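Local coordinates for protein hydrogenase 2 maturation peptidase (PDB 5TTX) that probably acts as an endopeptidase that trims the large subunit of a nickel-iron hydrogenase during its maturation, at residues A[54-67]-A[115-127]. Sequence-based numbering, arbitrary orientation. Where two conformers were deposited one is given.
Sequences VATDLEDYEKVIFL and SIGVLPGEVTLIG
Val64 to Leu67 and Glu122 to Ile126 run side by side as parallel neighbours in the central sheet of the alpha/beta hydrogenase maturation protease fold. Four backbone hydrogen bonds join them: Val64 N to Glu122 O, Thr124 N to Val64 O, Phe66 N to Thr124 O and Ile126 N to Phe66 O. The last is short, 2.7 Å, and nearly straight at 172°. Helix 141-158 covers the face with Ile65, Leu67 and Ile126; there Leu67 CD2 lies alongside Ile126, 3.7 Å from its CB. On the other face Phe66 meets Met99 of the second subunit.

Ahead of the strands the two segments stay in contact through side chains. Pro120, in the conformer given, packs its ring against the end of the turn Leu58 to Tyr61, CB 3.2 Å from Tyr61 O, and reaches Val64 CG2 with CG, while Leu119 CD2 sits 3.5 Å from Leu58 CD2. Val54, with CG1 anti to its own N (chi1 175°), turns that methyl onto Val118 CG2.

The solvent side is looser. A salt bridge from partly exposed Lys63 to exposed Glu122 is doubtful, Glu122 being modelled in two positions. Bent only at its last torsion (chi4 72°), Lys63 donates a hydrogen bond from NZ to a water 2.8 Å away, which is also 2.8 Å from Thr124 OG1.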
# COMPACT_ATOMS: atom_id res chain seq x y z
N VAL A 54 -2.76 15.56 -26.82
CA VAL A 54 -3.87 15.24 -25.92
C VAL A 54 -4.04 16.33 -24.87
O VAL A 54 -5.12 16.92 -24.74
CB VAL A 54 -3.65 13.85 -25.28
CG1 VAL A 54 -4.73 13.55 -24.23
CG2 VAL A 54 -3.63 12.76 -26.35
N ALA A 55 -2.98 16.63 -24.11
CA ALA A 55 -3.06 17.69 -23.12
C ALA A 55 -3.30 19.05 -23.80
O ALA A 55 -2.69 19.37 -24.83
CB ALA A 55 -1.79 17.73 -22.27
N THR A 56 -4.21 19.84 -23.22
CA THR A 56 -4.55 21.20 -23.65
C THR A 56 -5.16 21.27 -25.05
O THR A 56 -5.25 22.36 -25.62
CB THR A 56 -3.34 22.14 -23.58
OG1 THR A 56 -2.42 21.81 -24.63
CG2 THR A 56 -2.64 22.06 -22.23
N ASP A 57 -5.57 20.14 -25.63
CA ASP A 57 -6.14 20.17 -26.97
C ASP A 57 -7.21 19.09 -27.10
O ASP A 57 -8.40 19.38 -27.01
CB ASP A 57 -5.05 20.00 -28.04
CG ASP A 57 -5.58 20.21 -29.46
OD1 ASP A 57 -6.72 20.66 -29.61
OD2 ASP A 57 -4.84 19.92 -30.43
N LEU A 58 -6.79 17.84 -27.30
CA LEU A 58 -7.76 16.76 -27.53
C LEU A 58 -8.67 16.57 -26.31
O LEU A 58 -9.87 16.31 -26.46
CB LEU A 58 -7.03 15.47 -27.88
CG LEU A 58 -7.85 14.30 -28.39
CD1 LEU A 58 -8.72 14.69 -29.57
CD2 LEU A 58 -6.89 13.22 -28.79
N GLU A 59 -8.13 16.72 -25.11
CA GLU A 59 -8.93 16.51 -23.91
C GLU A 59 -10.05 17.54 -23.76
O GLU A 59 -10.97 17.31 -22.98
CB GLU A 59 -8.03 16.52 -22.68
CG GLU A 59 -7.52 17.89 -22.30
CD GLU A 59 -6.61 17.84 -21.08
OE1 GLU A 59 -6.60 16.81 -20.38
OE2 GLU A 59 -5.91 18.84 -20.83
N ASP A 60 -10.00 18.65 -24.48
CA ASP A 60 -11.08 19.62 -24.36
C ASP A 60 -12.31 19.26 -25.19
O ASP A 60 -13.28 20.02 -25.17
CB ASP A 60 -10.59 21.01 -24.75
CG ASP A 60 -9.44 21.48 -23.86
OD1 ASP A 60 -9.33 20.99 -22.71
OD2 ASP A 60 -8.65 22.33 -24.32
N TYR A 61 -12.30 18.15 -25.91
CA TYR A 61 -13.48 17.68 -26.61
C TYR A 61 -14.16 16.58 -25.82
O TYR A 61 -13.51 15.84 -25.08
CB TYR A 61 -13.13 17.16 -28.01
CG TYR A 61 -12.52 18.23 -28.86
CD1 TYR A 61 -13.31 19.08 -29.62
CD2 TYR A 61 -11.14 18.42 -28.87
CE1 TYR A 61 -12.75 20.09 -30.39
CE2 TYR A 61 -10.57 19.41 -29.64
CZ TYR A 61 -11.38 20.25 -30.40
OH TYR A 61 -10.82 21.24 -31.15
N GLU A 62 -15.47 16.49 -25.97
CA GLU A 62 -16.22 15.39 -25.40
C GLU A 62 -16.51 14.29 -26.41
O GLU A 62 -16.89 13.18 -26.02
CB GLU A 62 -17.54 15.90 -24.81
CG GLU A 62 -18.56 16.31 -25.85
CD GLU A 62 -19.86 16.85 -25.25
OE1 GLU A 62 -20.00 16.82 -24.01
OE2 GLU A 62 -20.74 17.29 -26.02
N LYS A 63 -16.37 14.57 -27.69
CA LYS A 63 -16.60 13.56 -28.71
C LYS A 63 -15.59 13.79 -29.82
O LYS A 63 -15.29 14.93 -30.16
CB LYS A 63 -18.05 13.62 -29.21
CG LYS A 63 -18.40 12.63 -30.29
CD LYS A 63 -19.88 12.70 -30.60
CE LYS A 63 -20.27 11.74 -31.71
NZ LYS A 63 -20.23 10.33 -31.21
N VAL A 64 -15.01 12.70 -30.32
CA VAL A 64 -14.01 12.76 -31.39
C VAL A 64 -14.40 11.78 -32.48
O VAL A 64 -14.81 10.65 -32.20
CB VAL A 64 -12.58 12.45 -30.90
CG1 VAL A 64 -11.62 12.61 -32.04
CG2 VAL A 64 -12.19 13.40 -29.82
N ILE A 65 -14.26 12.22 -33.73
CA ILE A 65 -14.40 11.39 -34.92
C ILE A 65 -13.11 11.54 -35.72
O ILE A 65 -12.75 12.66 -36.11
CB ILE A 65 -15.61 11.82 -35.76
CG1 ILE A 65 -16.88 11.71 -34.94
CG2 ILE A 65 -15.70 11.04 -37.08
CD1 ILE A 65 -18.13 12.15 -35.74
N PHE A 66 -12.42 10.42 -35.96
CA PHE A 66 -11.19 10.39 -36.74
C PHE A 66 -11.48 9.83 -38.12
O PHE A 66 -12.17 8.80 -38.24
CB PHE A 66 -10.09 9.53 -36.09
CG PHE A 66 -9.26 10.26 -35.09
CD1 PHE A 66 -8.12 10.94 -35.47
CD2 PHE A 66 -9.63 10.28 -33.74
CE1 PHE A 66 -7.36 11.64 -34.54
CE2 PHE A 66 -8.86 10.97 -32.80
CZ PHE A 66 -7.73 11.65 -33.20
N LEU A 67 -10.93 10.47 -39.14
CA LEU A 67 -11.04 10.01 -40.52
C LEU A 67 -9.64 9.78 -41.07
O LEU A 67 -8.76 10.66 -40.96
CB LEU A 67 -11.81 11.01 -41.38
CG LEU A 67 -13.25 11.27 -40.90
CD1 LEU A 67 -13.44 12.75 -40.89
CD2 LEU A 67 -14.25 10.65 -41.83
N SER A 115 -2.25 9.88 -20.51
CA SER A 115 -2.85 10.29 -21.77
C SER A 115 -4.25 9.71 -21.93
O SER A 115 -5.24 10.45 -22.08
CB SER A 115 -1.95 9.87 -22.92
OG SER A 115 -0.59 10.19 -22.63
N ILE A 116 -4.35 8.38 -21.90
CA ILE A 116 -5.61 7.68 -22.17
C ILE A 116 -6.72 8.19 -21.25
O ILE A 116 -7.88 8.32 -21.66
CB ILE A 116 -5.39 6.16 -22.03
CG1 ILE A 116 -4.30 5.72 -23.00
CG2 ILE A 116 -6.62 5.38 -22.35
CD1 ILE A 116 -4.63 6.02 -24.44
N GLY A 117 -6.38 8.51 -20.00
CA GLY A 117 -7.36 8.90 -19.00
C GLY A 117 -8.14 10.17 -19.31
O GLY A 117 -9.18 10.41 -18.67
N VAL A 118 -7.67 11.00 -20.25
CA VAL A 118 -8.34 12.24 -20.58
C VAL A 118 -8.90 12.28 -22.00
O VAL A 118 -9.61 13.23 -22.34
CB VAL A 118 -7.43 13.47 -20.35
CG1 VAL A 118 -7.02 13.59 -18.89
CG2 VAL A 118 -6.23 13.40 -21.24
N LEU A 119 -8.60 11.29 -22.85
CA LEU A 119 -9.33 11.15 -24.10
C LEU A 119 -10.82 11.09 -23.79
O LEU A 119 -11.20 10.66 -22.70
CB LEU A 119 -8.93 9.88 -24.86
CG LEU A 119 -7.51 9.67 -25.39
CD1 LEU A 119 -7.42 8.40 -26.28
CD2 LEU A 119 -7.01 10.91 -26.13
N PRO A 120 -11.66 11.68 -24.63
CA PRO A 120 -13.10 11.63 -24.37
C PRO A 120 -13.63 10.23 -24.60
O PRO A 120 -13.12 9.47 -25.43
CB PRO A 120 -13.68 12.62 -25.39
CG PRO A 120 -12.61 12.81 -26.41
CD PRO A 120 -11.32 12.62 -25.70
N GLY A 121 -14.67 9.88 -23.83
CA GLY A 121 -15.26 8.56 -23.89
C GLY A 121 -15.91 8.22 -25.22
O GLY A 121 -16.13 7.03 -25.50
N GLU A 122 -16.20 9.22 -26.05
CA GLU A 122 -16.86 9.03 -27.34
C GLU A 122 -15.84 9.17 -28.47
O GLU A 122 -15.55 10.29 -28.91
CB GLU A 122 -18.01 10.02 -27.50
CG GLU A 122 -19.02 9.92 -26.40
CD GLU A 122 -20.23 9.11 -26.81
OE1 GLU A 122 -20.81 9.41 -27.88
OE2 GLU A 122 -20.60 8.17 -26.07
N VAL A 123 -15.33 8.04 -28.96
CA VAL A 123 -14.29 7.98 -29.99
C VAL A 123 -14.76 7.08 -31.12
O VAL A 123 -15.07 5.90 -30.91
CB VAL A 123 -12.95 7.48 -29.43
CG1 VAL A 123 -11.87 7.44 -30.53
CG2 VAL A 123 -12.49 8.37 -28.29
N THR A 124 -14.77 7.62 -32.34
CA THR A 124 -15.28 6.98 -33.55
C THR A 124 -14.21 7.12 -34.65
O THR A 124 -13.58 8.18 -34.78
CB THR A 124 -16.61 7.60 -34.01
OG1 THR A 124 -17.66 7.24 -33.11
CG2 THR A 124 -17.01 7.13 -35.43
N LEU A 125 -13.99 6.05 -35.40
CA LEU A 125 -12.96 6.06 -36.44
C LEU A 125 -13.62 5.62 -37.73
O LEU A 125 -14.32 4.60 -37.76
CB LEU A 125 -11.76 5.17 -36.12
CG LEU A 125 -10.90 5.54 -34.92
CD1 LEU A 125 -11.30 4.69 -33.70
CD2 LEU A 125 -9.47 5.35 -35.26
N ILE A 126 -13.44 6.42 -38.77
CA ILE A 126 -13.96 6.14 -40.10
C ILE A 126 -12.76 6.02 -41.03
O ILE A 126 -12.05 7.01 -41.29
CB ILE A 126 -14.92 7.24 -40.56
CG1 ILE A 126 -16.19 7.22 -39.69
CG2 ILE A 126 -15.22 7.09 -42.04
CD1 ILE A 126 -17.03 8.49 -39.82
N GLY A 127 -12.50 4.81 -41.50
CA GLY A 127 -11.41 4.54 -42.41
C GLY A 127 -11.95 4.33 -43.81
O GLY A 127 -13.08 3.85 -43.98
O HOH W 1 -17.66 9.23 -31.09